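Local coordinates for aspartate semialdehyde dehydrogenase (Francisella tularensis subsp. tularensis, PDB 4WOJ) that catalyses the NADPH-dependent reductive dephosphorylation of L-aspartyl-4-phosphate to L-aspartate-semialdehyde, a step in lysine, methionine and threonine biosynthesis, at the interface of chains A and B. Coordinates in Å, arbitrary orientation; residue numbers count along the deposited sequence, not the author numbering. Chains: chain A/B, Aspartate semialdehyde dehydrogenase.

The interface of chains A and B. Residues chain A 181-182, 185-186, 189, 226, 273; chain B 185-186, 189, 192, 205, 226.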
ATOM      1  N   LEU A 181      -2.487  -9.644  14.540  1.00 33.06           N
ATOM      2  CA  LEU A 181      -3.279  -9.015  13.483  1.00 31.05           C
ATOM      3  C   LEU A 181      -4.636  -9.672  13.348  1.00 29.01           C
ATOM      4  O   LEU A 181      -5.659  -8.989  13.268  1.00 29.46           O
ATOM      5  CB  LEU A 181      -2.545  -9.043  12.102  1.00 29.56           C
ATOM      6  CG  LEU A 181      -3.427  -8.750  10.876  1.00 26.91           C
ATOM      7  CD1 LEU A 181      -4.080  -7.381  10.914  1.00 27.14           C
ATOM      8  CD2 LEU A 181      -2.660  -8.876   9.593  1.00 31.26           C
ATOM      9  N   LEU A 182      -4.637 -10.997  13.309  1.00 29.28           N
ATOM     10  CA  LEU A 182      -5.912 -11.743  13.255  1.00 34.68           C
ATOM     11  C   LEU A 182      -6.800 -11.423  14.443  1.00 33.05           C
ATOM     12  O   LEU A 182      -7.993 -11.258  14.298  1.00 33.03           O
ATOM     13  CB  LEU A 182      -5.706 -13.266  13.208  1.00 34.04           C
ATOM     14  CG  LEU A 182      -5.016 -13.797  11.963  1.00 31.20           C
ATOM     15  CD1 LEU A 182      -4.610 -15.254  12.175  1.00 29.76           C
ATOM     16  CD2 LEU A 182      -5.907 -13.603  10.733  1.00 31.50           C
ATOM     17  N   THR A 185      -8.301  -7.819  14.445  1.00 34.62           N
ATOM     18  CA  THR A 185      -9.411  -7.837  13.489  1.00 32.24           C
ATOM     19  C   THR A 185     -10.654  -8.551  14.031  1.00 31.49           C
ATOM     20  O   THR A 185     -11.801  -8.185  13.725  1.00 30.45           O
ATOM     21  CB  THR A 185      -8.948  -8.553  12.208  1.00 30.60           C
ATOM     22  OG1 THR A 185      -7.632  -8.100  11.886  1.00 32.73           O
ATOM     23  CG2 THR A 185      -9.855  -8.281  11.064  1.00 30.10           C
ATOM     24  N   SER A 186     -10.421  -9.599  14.803  1.00 33.60           N
ATOM     25  CA  SER A 186     -11.522 -10.357  15.415  1.00 37.42           C
ATOM     26  C   SER A 186     -12.288  -9.488  16.397  1.00 34.78           C
ATOM     27  O   SER A 186     -13.490  -9.392  16.332  1.00 35.58           O
ATOM     28  CB  SER A 186     -10.991 -11.600  16.123  1.00 40.78           C
ATOM     29  OG  SER A 186     -11.960 -12.126  17.027  1.00 46.29           O
ATOM     30  N   SER A 189     -14.148  -6.733  15.015  1.00 40.15           N
ATOM     31  CA  SER A 189     -15.334  -7.257  14.312  1.00 43.43           C
ATOM     32  C   SER A 189     -16.476  -7.513  15.292  1.00 44.79           C
ATOM     33  O   SER A 189     -17.638  -7.372  14.936  1.00 45.24           O
ATOM     34  CB  SER A 189     -15.034  -8.529  13.516  1.00 42.56           C
ATOM     35  OG  SER A 189     -13.999  -8.306  12.571  1.00 50.85           O
ATOM     36  N   TYR A 226      -7.327  -2.456   9.585  1.00 32.00           N
ATOM     37  CA  TYR A 226      -7.844  -1.223   8.996  1.00 29.50           C
ATOM     38  C   TYR A 226      -6.810  -0.126   9.075  1.00 28.49           C
ATOM     39  O   TYR A 226      -7.120   1.040   9.233  1.00 29.20           O
ATOM     40  CB  TYR A 226      -9.131  -0.761   9.681  1.00 31.22           C
ATOM     41  CG  TYR A 226     -10.247  -1.790   9.664  1.00 34.80           C
ATOM     42  CD1 TYR A 226     -10.900  -2.135   8.482  1.00 35.20           C
ATOM     43  CD2 TYR A 226     -10.655  -2.419  10.846  1.00 33.65           C
ATOM     44  CE1 TYR A 226     -11.931  -3.088   8.496  1.00 36.69           C
ATOM     45  CE2 TYR A 226     -11.659  -3.373  10.857  1.00 33.98           C
ATOM     46  CZ  TYR A 226     -12.304  -3.701   9.695  1.00 35.79           C
ATOM     47  OH  TYR A 226     -13.302  -4.652   9.757  1.00 37.46           O
ATOM     48  N   LEU A 273      -1.543 -11.160   5.028  1.00 29.44           N
ATOM     49  CA  LEU A 273      -0.995 -12.219   5.837  1.00 27.97           C
ATOM     50  C   LEU A 273       0.349 -12.832   5.415  1.00 28.13           C
ATOM     51  O   LEU A 273       1.223 -12.960   6.278  1.00 28.17           O
ATOM     52  CB  LEU A 273      -2.064 -13.298   6.026  1.00 26.57           C
ATOM     53  CG  LEU A 273      -3.314 -12.820   6.780  1.00 27.21           C
ATOM     54  CD1 LEU A 273      -4.448 -13.822   6.661  1.00 26.60           C
ATOM     55  CD2 LEU A 273      -3.058 -12.506   8.243  1.00 27.72           C
TER
ATOM     56  N   THR B 185     -14.840  -8.870   6.534  1.00 38.62           N
ATOM     57  CA  THR B 185     -13.937  -8.999   7.684  1.00 36.53           C
ATOM     58  C   THR B 185     -14.615  -9.653   8.895  1.00 36.37           C
ATOM     59  O   THR B 185     -13.999 -10.388   9.668  1.00 32.20           O
ATOM     60  CB  THR B 185     -13.435  -7.603   8.089  1.00 33.64           C
ATOM     61  OG1 THR B 185     -13.122  -6.873   6.906  1.00 31.17           O
ATOM     62  CG2 THR B 185     -12.227  -7.681   8.965  1.00 31.10           C
ATOM     63  N   SER B 186     -15.893  -9.355   9.049  1.00 39.22           N
ATOM     64  CA  SER B 186     -16.690  -9.912  10.137  1.00 35.98           C
ATOM     65  C   SER B 186     -16.835 -11.402   9.976  1.00 35.12           C
ATOM     66  O   SER B 186     -16.516 -12.165  10.887  1.00 33.50           O
ATOM     67  CB  SER B 186     -18.067  -9.267  10.187  1.00 35.26           C
ATOM     68  OG  SER B 186     -18.943 -10.050  10.993  1.00 38.34           O
ATOM     69  N   SER B 189     -13.694 -13.346  10.292  1.00 45.15           N
ATOM     70  CA  SER B 189     -13.319 -13.393  11.713  1.00 48.97           C
ATOM     71  C   SER B 189     -14.066 -14.479  12.462  1.00 47.83           C
ATOM     72  O   SER B 189     -13.533 -15.054  13.409  1.00 49.22           O
ATOM     73  CB  SER B 189     -13.570 -12.058  12.429  1.00 49.33           C
ATOM     74  OG  SER B 189     -12.942 -10.975  11.766  1.00 52.57           O
ATOM     75  N   ASP B 192     -12.612 -17.926  11.716  1.00 43.52           N
ATOM     76  CA  ASP B 192     -11.214 -18.094  12.169  1.00 45.36           C
ATOM     77  C   ASP B 192     -11.139 -18.618  13.614  1.00 46.16           C
ATOM     78  O   ASP B 192     -11.733 -18.048  14.528  1.00 44.41           O
ATOM     79  CB  ASP B 192     -10.433 -16.780  12.047  1.00 44.69           C
ATOM     80  CG  ASP B 192      -9.022 -16.875  12.600  1.00 46.56           C
ATOM     81  OD1 ASP B 192      -8.213 -17.672  12.072  1.00 53.21           O
ATOM     82  OD2 ASP B 192      -8.710 -16.131  13.561  1.00 46.08           O
ATOM     83  N   LEU B 205      -8.872 -18.876   5.813  1.00 34.67           N
ATOM     84  CA  LEU B 205      -9.384 -17.534   5.468  1.00 33.05           C
ATOM     85  C   LEU B 205      -9.241 -17.311   3.991  1.00 33.79           C
ATOM     86  O   LEU B 205     -10.180 -16.876   3.309  1.00 30.91           O
ATOM     87  CB  LEU B 205      -8.609 -16.427   6.178  1.00 32.63           C
ATOM     88  CG  LEU B 205      -8.533 -16.440   7.691  1.00 33.49           C
ATOM     89  CD1 LEU B 205      -7.771 -15.233   8.194  1.00 34.43           C
ATOM     90  CD2 LEU B 205      -9.923 -16.465   8.283  1.00 34.72           C
ATOM     91  N   TYR B 226      -7.914  -8.631   4.209  1.00 26.86           N
ATOM     92  CA  TYR B 226      -6.619  -9.318   4.104  1.00 27.15           C
ATOM     93  C   TYR B 226      -6.148  -9.354   2.664  1.00 28.17           C
ATOM     94  O   TYR B 226      -5.531 -10.323   2.211  1.00 28.67           O
ATOM     95  CB  TYR B 226      -6.681 -10.732   4.669  1.00 28.21           C
ATOM     96  CG  TYR B 226      -7.120 -10.780   6.128  1.00 30.13           C
ATOM     97  CD1 TYR B 226      -6.308 -10.288   7.145  1.00 30.67           C
ATOM     98  CD2 TYR B 226      -8.345 -11.330   6.478  1.00 31.69           C
ATOM     99  CE1 TYR B 226      -6.723 -10.323   8.469  1.00 34.55           C
ATOM    100  CE2 TYR B 226      -8.755 -11.389   7.791  1.00 33.47           C
ATOM    101  CZ  TYR B 226      -7.953 -10.883   8.786  1.00 34.99           C
ATOM    102  OH  TYR B 226      -8.397 -10.961  10.093  1.00 43.23           O
TER
HETATM  103  O   HOH W   1      -9.692 -13.267  13.311  1.00 29.28           O
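B:Tyr226 reaches across the homodimer interface from a loop, its CG anti to the carbonyl carbon (chi1 -58°) and its phenol directed at helix 175-191 of chain A. Beyond CB, the base of the ring lies under the isobutyl group of A:Leu273, which crosses it obliquely and places CG 3.9 Å from ring atom CD1 of B:Tyr226. Farther out, A:Leu182 comes in at about a right angle over the same face, its methyl CD2 3.9 Å from CZ of B:Tyr226. The phenol oxygen OH then meets A:Thr185 tip to tip, against CB and the methyl CG2. This methyl is presented because A:Thr185 holds CG2 anti to its backbone N, while OG1 turns back along the helix to donate to the carbonyl O of A:Leu181 at 2.6 Å, approaching from above the carbonyl plane.

Methyl CD2 of A:Leu182 also meets CD1 of B:Leu205 end to end at 3.5 Å, and A:Leu273 lies crosswise against the same methyl, so the two leucines of chain A pack against both the ring and the B:Leu205 methyl of helix 198-209. At the rim of this apolar patch, a water bridges the carbonyl O of A:Leu182 (2.8 Å) and the carboxylate OD2 of B:Asp192 (3.0 Å).

Nearer the two-fold axis the contact becomes polar. The hydroxyls of A:Ser189 and B:Ser189 are hydrogen-bonded, OG to OG, at 3.0 Å, direction undecided. Short in-plane bonds to A:Thr185 O and B:Thr185 O hold each OG back against its own helix. The three bonds share two hydroxyl hydrogens and cannot all be at full strength. A:Thr185 and B:Thr185 cross at about a right angle, methyl CG2 to methyl CG2.

Symmetry repeats the tyrosine-threonine contact with A:Tyr226 and B:Thr185. The paired 175-191 helices thus form the centre of this part of the dimer interface, flanked by the tyrosine loops and helix 198-209; the patch centre lies about 17 Å from A:His276, the predicted proton acceptor.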